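Local structure of coelenterazine-binding protein with bound coelenterazine (Renilla muelleri, 2HPS) at residues Arg33-Ile43 / Thr57-Ala65. The protein binds the luciferin coelenterazine and probably makes it available to luciferase and oxygen only when calcium is bound. Numbering follows the deposited sequence. Where two conformers were deposited one is given.
Sequences REDYELIAVRI and TRQEFLRVA. With CTZ (c2-hydroxy-coelenterazine), chain B.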
loop_
_atom_site.group_PDB
_atom_site.type_symbol
_atom_site.label_atom_id
_atom_site.label_comp_id
_atom_site.label_asym_id
_atom_site.label_seq_id
_atom_site.Cartn_x
_atom_site.Cartn_y
_atom_site.Cartn_z
ATOM N N ARG A 33 -1.707 15.196 -4.350
ATOM C CA ARG A 33 -2.895 14.441 -4.754
ATOM C C ARG A 33 -2.680 13.757 -6.090
ATOM O O ARG A 33 -2.948 12.556 -6.227
ATOM C CB ARG A 33 -4.074 15.401 -4.833
ATOM C CG ARG A 33 -5.452 14.781 -4.910
ATOM C CD ARG A 33 -6.528 15.847 -4.754
ATOM N NE ARG A 33 -7.867 15.267 -4.772
ATOM C CZ ARG A 33 -8.519 14.852 -3.688
ATOM N NH1 ARG A 33 -7.957 14.958 -2.492
ATOM N NH2 ARG A 33 -9.740 14.339 -3.804
ATOM N N GLU A 34 -2.171 14.489 -7.093
ATOM C CA GLU A 34 -2.020 13.856 -8.406
ATOM C C GLU A 34 -0.957 12.761 -8.434
ATOM O O GLU A 34 -1.078 11.830 -9.201
ATOM C CB GLU A 34 -1.809 14.860 -9.550
ATOM C CG GLU A 34 -0.624 15.767 -9.403
ATOM C CD GLU A 34 -1.005 17.110 -8.803
ATOM O OE1 GLU A 34 -0.613 18.140 -9.411
ATOM O OE2 GLU A 34 -1.695 17.143 -7.742
ATOM N N ASP A 35 0.076 12.882 -7.596
ATOM C CA ASP A 35 1.060 11.793 -7.424
ATOM C C ASP A 35 0.360 10.505 -6.955
ATOM O O ASP A 35 0.691 9.394 -7.396
ATOM C CB ASP A 35 2.137 12.184 -6.402
ATOM C CG ASP A 35 3.012 13.362 -6.858
ATOM O OD1 ASP A 35 3.203 13.575 -8.074
ATOM O OD2 ASP A 35 3.538 14.065 -5.965
ATOM N N TYR A 36 -0.600 10.664 -6.051
ATOM C CA TYR A 36 -1.374 9.528 -5.558
ATOM C C TYR A 36 -2.280 8.943 -6.658
ATOM O O TYR A 36 -2.350 7.725 -6.851
ATOM C CB TYR A 36 -2.142 9.939 -4.292
ATOM C CG TYR A 36 -2.338 8.803 -3.304
ATOM C CD1 TYR A 36 -1.249 8.015 -2.880
ATOM C CD2 TYR A 36 -3.605 8.535 -2.767
ATOM C CE1 TYR A 36 -1.435 6.965 -1.970
ATOM C CE2 TYR A 36 -3.793 7.502 -1.857
ATOM C CZ TYR A 36 -2.713 6.719 -1.468
ATOM O OH TYR A 36 -2.933 5.701 -0.559
ATOM N N GLU A 37 -2.938 9.822 -7.417
ATOM C CA GLU A 37 -3.762 9.414 -8.559
ATOM C C GLU A 37 -2.949 8.666 -9.604
ATOM O O GLU A 37 -3.466 7.788 -10.267
ATOM C CB GLU A 37 -4.402 10.640 -9.221
ATOM C CG GLU A 37 -5.377 11.414 -8.341
ATOM C CD GLU A 37 -6.031 12.563 -9.091
ATOM O OE1 GLU A 37 -6.969 12.283 -9.860
ATOM O OE2 GLU A 37 -5.610 13.734 -8.910
ATOM N N LEU A 38 -1.669 9.014 -9.751
ATOM C CA LEU A 38 -0.821 8.308 -10.703
ATOM C C LEU A 38 -0.753 6.811 -10.398
ATOM O O LEU A 38 -0.755 5.988 -11.307
ATOM C CB LEU A 38 0.589 8.907 -10.716
ATOM C CG LEU A 38 1.642 8.225 -11.607
ATOM C CD1 LEU A 38 1.244 8.216 -13.077
ATOM C CD2 LEU A 38 3.018 8.915 -11.409
ATOM N N ILE A 39 -0.663 6.476 -9.112
ATOM C CA ILE A 39 -0.689 5.071 -8.683
ATOM C C ILE A 39 -1.984 4.385 -9.135
ATOM O O ILE A 39 -1.948 3.307 -9.734
ATOM C CB ILE A 39 -0.489 4.962 -7.163
ATOM C CG1 ILE A 39 0.920 5.440 -6.824
ATOM C CG2 ILE A 39 -0.727 3.503 -6.681
ATOM C CD1 ILE A 39 1.174 5.655 -5.365
ATOM N N ALA A 40 -3.128 5.033 -8.900
ATOM C CA ALA A 40 -4.401 4.461 -9.336
ATOM C C ALA A 40 -4.451 4.280 -10.867
ATOM O O ALA A 40 -4.977 3.291 -11.371
ATOM C CB ALA A 40 -5.577 5.314 -8.820
ATOM N N VAL A 41 -3.892 5.234 -11.609
ATOM C CA VAL A 41 -3.821 5.106 -13.072
ATOM C C VAL A 41 -2.945 3.913 -13.507
ATOM O O VAL A 41 -3.282 3.169 -14.440
ATOM C CB VAL A 41 -3.319 6.421 -13.727
ATOM C CG1 VAL A 41 -2.914 6.187 -15.189
ATOM C CG2 VAL A 41 -4.398 7.509 -13.620
ATOM N N ARG A 42 -1.811 3.733 -12.833
ATOM C CA ARG A 42 -0.956 2.595 -13.137
ATOM C C ARG A 42 -1.674 1.271 -12.829
ATOM O O ARG A 42 -1.534 0.293 -13.579
ATOM C CB ARG A 42 0.370 2.723 -12.384
ATOM C CG ARG A 42 1.262 3.870 -12.929
ATOM C CD ARG A 42 2.565 3.880 -12.142
ATOM N NE ARG A 42 3.533 4.851 -12.659
ATOM C CZ ARG A 42 4.663 5.140 -12.027
ATOM N NH1 ARG A 42 4.927 4.536 -10.874
ATOM N NH2 ARG A 42 5.519 6.032 -12.534
ATOM N N ILE A 43 -2.437 1.260 -11.729
ATOM C CA ILE A 43 -3.207 0.076 -11.315
ATOM C C ILE A 43 -4.227 -0.282 -12.405
ATOM O O ILE A 43 -4.307 -1.429 -12.854
ATOM C CB ILE A 43 -3.895 0.296 -9.938
ATOM C CG1 ILE A 43 -2.858 0.253 -8.813
ATOM C CG2 ILE A 43 -4.999 -0.772 -9.684
ATOM C CD1 ILE A 43 -3.341 0.816 -7.483
ATOM N N THR A 57 -11.496 2.772 -8.538
ATOM C CA THR A 57 -10.117 2.723 -8.011
ATOM C C THR A 57 -9.600 4.140 -7.756
ATOM O O THR A 57 -9.114 4.441 -6.656
ATOM C CB THR A 57 -9.165 1.963 -8.958
ATOM O OG1 THR A 57 -9.705 0.657 -9.219
ATOM C CG2 THR A 57 -7.751 1.826 -8.346
ATOM N N ARG A 58 -9.744 5.027 -8.743
ATOM C CA ARG A 58 -9.379 6.441 -8.535
ATOM C C ARG A 58 -10.109 7.078 -7.334
ATOM O O ARG A 58 -9.496 7.756 -6.514
ATOM C CB ARG A 58 -9.601 7.254 -9.822
ATOM C CG ARG A 58 -8.706 8.502 -9.929
ATOM C CD ARG A 58 -9.037 9.355 -11.173
ATOM N NE ARG A 58 -10.431 9.825 -11.168
ATOM C CZ ARG A 58 -10.831 11.018 -10.738
ATOM N NH1 ARG A 58 -9.945 11.911 -10.283
ATOM N NH2 ARG A 58 -12.124 11.330 -10.768
ATOM N N GLN A 59 -11.422 6.866 -7.233
ATOM C CA GLN A 59 -12.197 7.450 -6.157
ATOM C C GLN A 59 -11.737 6.949 -4.779
ATOM O O GLN A 59 -11.701 7.721 -3.823
ATOM C CB GLN A 59 -13.691 7.189 -6.377
ATOM C CG GLN A 59 -14.276 8.052 -7.504
ATOM C CD GLN A 59 -14.193 9.549 -7.217
ATOM O OE1 GLN A 59 -14.360 9.988 -6.078
ATOM N NE2 GLN A 59 -13.926 10.340 -8.259
ATOM N N GLU A 60 -11.347 5.678 -4.706
ATOM C CA GLU A 60 -10.892 5.141 -3.417
ATOM C C GLU A 60 -9.558 5.782 -3.061
ATOM O O GLU A 60 -9.353 6.205 -1.914
ATOM C CB GLU A 60 -10.811 3.608 -3.412
ATOM C CG GLU A 60 -10.374 3.006 -2.049
ATOM C CD GLU A 60 -11.295 3.347 -0.847
ATOM O OE1 GLU A 60 -12.413 3.924 -0.997
ATOM O OE2 GLU A 60 -10.884 3.038 0.293
ATOM N N PHE A 61 -8.668 5.898 -4.045
ATOM C CA PHE A 61 -7.418 6.628 -3.804
ATOM C C PHE A 61 -7.632 8.079 -3.375
ATOM O O PHE A 61 -6.926 8.584 -2.506
ATOM C CB PHE A 61 -6.462 6.525 -4.997
ATOM C CG PHE A 61 -5.604 5.287 -4.961
ATOM C CD1 PHE A 61 -6.171 4.029 -5.159
ATOM C CD2 PHE A 61 -4.238 5.384 -4.697
ATOM C CE1 PHE A 61 -5.369 2.853 -5.101
ATOM C CE2 PHE A 61 -3.438 4.239 -4.627
ATOM C CZ PHE A 61 -4.002 2.970 -4.841
ATOM N N LEU A 62 -8.617 8.756 -3.969
ATOM C CA LEU A 62 -8.904 10.127 -3.568
ATOM C C LEU A 62 -9.428 10.188 -2.143
ATOM O O LEU A 62 -9.089 11.097 -1.395
ATOM C CB LEU A 62 -9.907 10.780 -4.531
ATOM C CG LEU A 62 -9.397 11.051 -5.946
ATOM C CD1 LEU A 62 -10.579 11.541 -6.789
ATOM C CD2 LEU A 62 -8.238 12.046 -5.979
ATOM N N ARG A 63 -10.248 9.209 -1.764
ATOM C CA ARG A 63 -10.797 9.147 -0.412
ATOM C C ARG A 63 -9.675 9.040 0.631
ATOM O O ARG A 63 -9.667 9.748 1.649
ATOM C CB ARG A 63 -11.772 7.969 -0.293
ATOM C CG ARG A 63 -12.616 8.024 1.010
ATOM C CD ARG A 63 -13.552 6.802 1.083
ATOM N NE ARG A 63 -12.814 5.573 1.380
ATOM C CZ ARG A 63 -12.430 5.207 2.601
ATOM N NH1 ARG A 63 -12.711 5.969 3.654
ATOM N NH2 ARG A 63 -11.746 4.084 2.765
ATOM N N VAL A 64 -8.730 8.144 0.360
ATOM C CA VAL A 64 -7.534 7.975 1.191
ATOM C C VAL A 64 -6.639 9.227 1.112
ATOM O O VAL A 64 -6.149 9.681 2.138
ATOM C CB VAL A 64 -6.800 6.656 0.848
ATOM C CG1 VAL A 64 -5.516 6.496 1.665
ATOM C CG2 VAL A 64 -7.734 5.470 1.110
ATOM N N ALA A 65 -6.491 9.819 -0.075
ATOM C CA ALA A 65 -5.706 11.074 -0.212
ATOM C C ALA A 65 -6.199 12.151 0.755
ATOM O O ALA A 65 -5.404 12.875 1.370
ATOM C CB ALA A 65 -5.733 11.582 -1.653
HETATM N N1 CTZ B . 2.253 -0.287 -3.202
HETATM C C2 CTZ B . 2.505 0.783 -4.003
HETATM C C3 CTZ B . 3.960 0.733 -4.165
HETATM N N4 CTZ B . 4.482 -0.301 -3.510
HETATM C C5 CTZ B . 5.756 -0.725 -3.377
HETATM C C6 CTZ B . 6.007 -1.850 -2.587
HETATM N N7 CTZ B . 5.002 -2.512 -1.975
HETATM C C8 CTZ B . 3.715 -2.119 -2.098
HETATM C C9 CTZ B . 3.441 -0.913 -2.915
HETATM C C10 CTZ B . 1.493 1.761 -4.550
HETATM C C11 CTZ B . 0.880 2.457 -3.361
HETATM C C12 CTZ B . -0.459 2.233 -3.048
HETATM C C13 CTZ B . -1.051 2.847 -1.951
HETATM C C14 CTZ B . -0.274 3.705 -1.167
HETATM C C15 CTZ B . 1.078 3.930 -1.467
HETATM C C16 CTZ B . 1.661 3.303 -2.571
HETATM O O17 CTZ B . -0.848 4.303 -0.093
HETATM O O18 CTZ B . 4.678 1.569 -4.840
HETATM C C19 CTZ B . 7.396 -2.344 -2.458
HETATM C C20 CTZ B . 8.485 -1.470 -2.416
HETATM C C21 CTZ B . 9.780 -1.971 -2.307
HETATM C C22 CTZ B . 9.996 -3.356 -2.255
HETATM C C23 CTZ B . 8.925 -4.236 -2.310
HETATM C C24 CTZ B . 7.623 -3.731 -2.416
HETATM O O25 CTZ B . 11.273 -3.814 -2.154
HETATM C C26 CTZ B . 2.560 -2.820 -1.407
HETATM C C27 CTZ B . 2.103 -3.971 -2.265
HETATM C C28 CTZ B . 0.843 -3.977 -2.862
HETATM C C29 CTZ B . 0.461 -5.068 -3.643
HETATM C C30 CTZ B . 1.351 -6.136 -3.834
HETATM C C31 CTZ B . 2.605 -6.135 -3.225
HETATM C C32 CTZ B . 2.979 -5.048 -2.431
#
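F61 is the knob of this contact, set among Y36, I39, A40 and I43 where segment 33-43, on helix 33-47 of the first EF-hand, runs nearly antiparallel (151°) to segment 57-65, on helix 51-68 of the second. Followed outward, its CB faces A40 CB and Y36 CD2; CG and CD1 lie under A40 CB, a CH-pi contact over one face, 4.2 Å from the ring centroid. CD2 sits 3.6 Å from Y36 CE2, over the tyrosine ring face and offset toward its rim, the ring planes at 49°. CE2 meets I39 CG2 at 3.5 Å and ligand atom C13, while CE1 and CZ end against I43 CD1. Y36 CD2 touches A65 CB, V64 CG1 lies beside the hydroxyl, and Y36 OH shares a 2.6 Å hydrogen bond with coelenterazine O17; R19 and Q103 also bond to it. A phenylalanine in place of Y36 would probably leave O17, R19 and Q103 each without this partner. Toward the surface, R33, extended from CG to NE, sets one guanidinium face against L62 CD2; its NH1 pairs with D66. In a salt bridge, R58 NH1 meets E37 OE1 at 3.0 Å, syn but 31° out of the carboxylate plane, with OE1 in the guanidinium plane; R58 NH2 also pairs with E55. The interface is thus largely apolar around F61 and charge-paired outside, while a satisfied tyrosine hydroxyl helps hold the hydroxybenzyl group carrying O17.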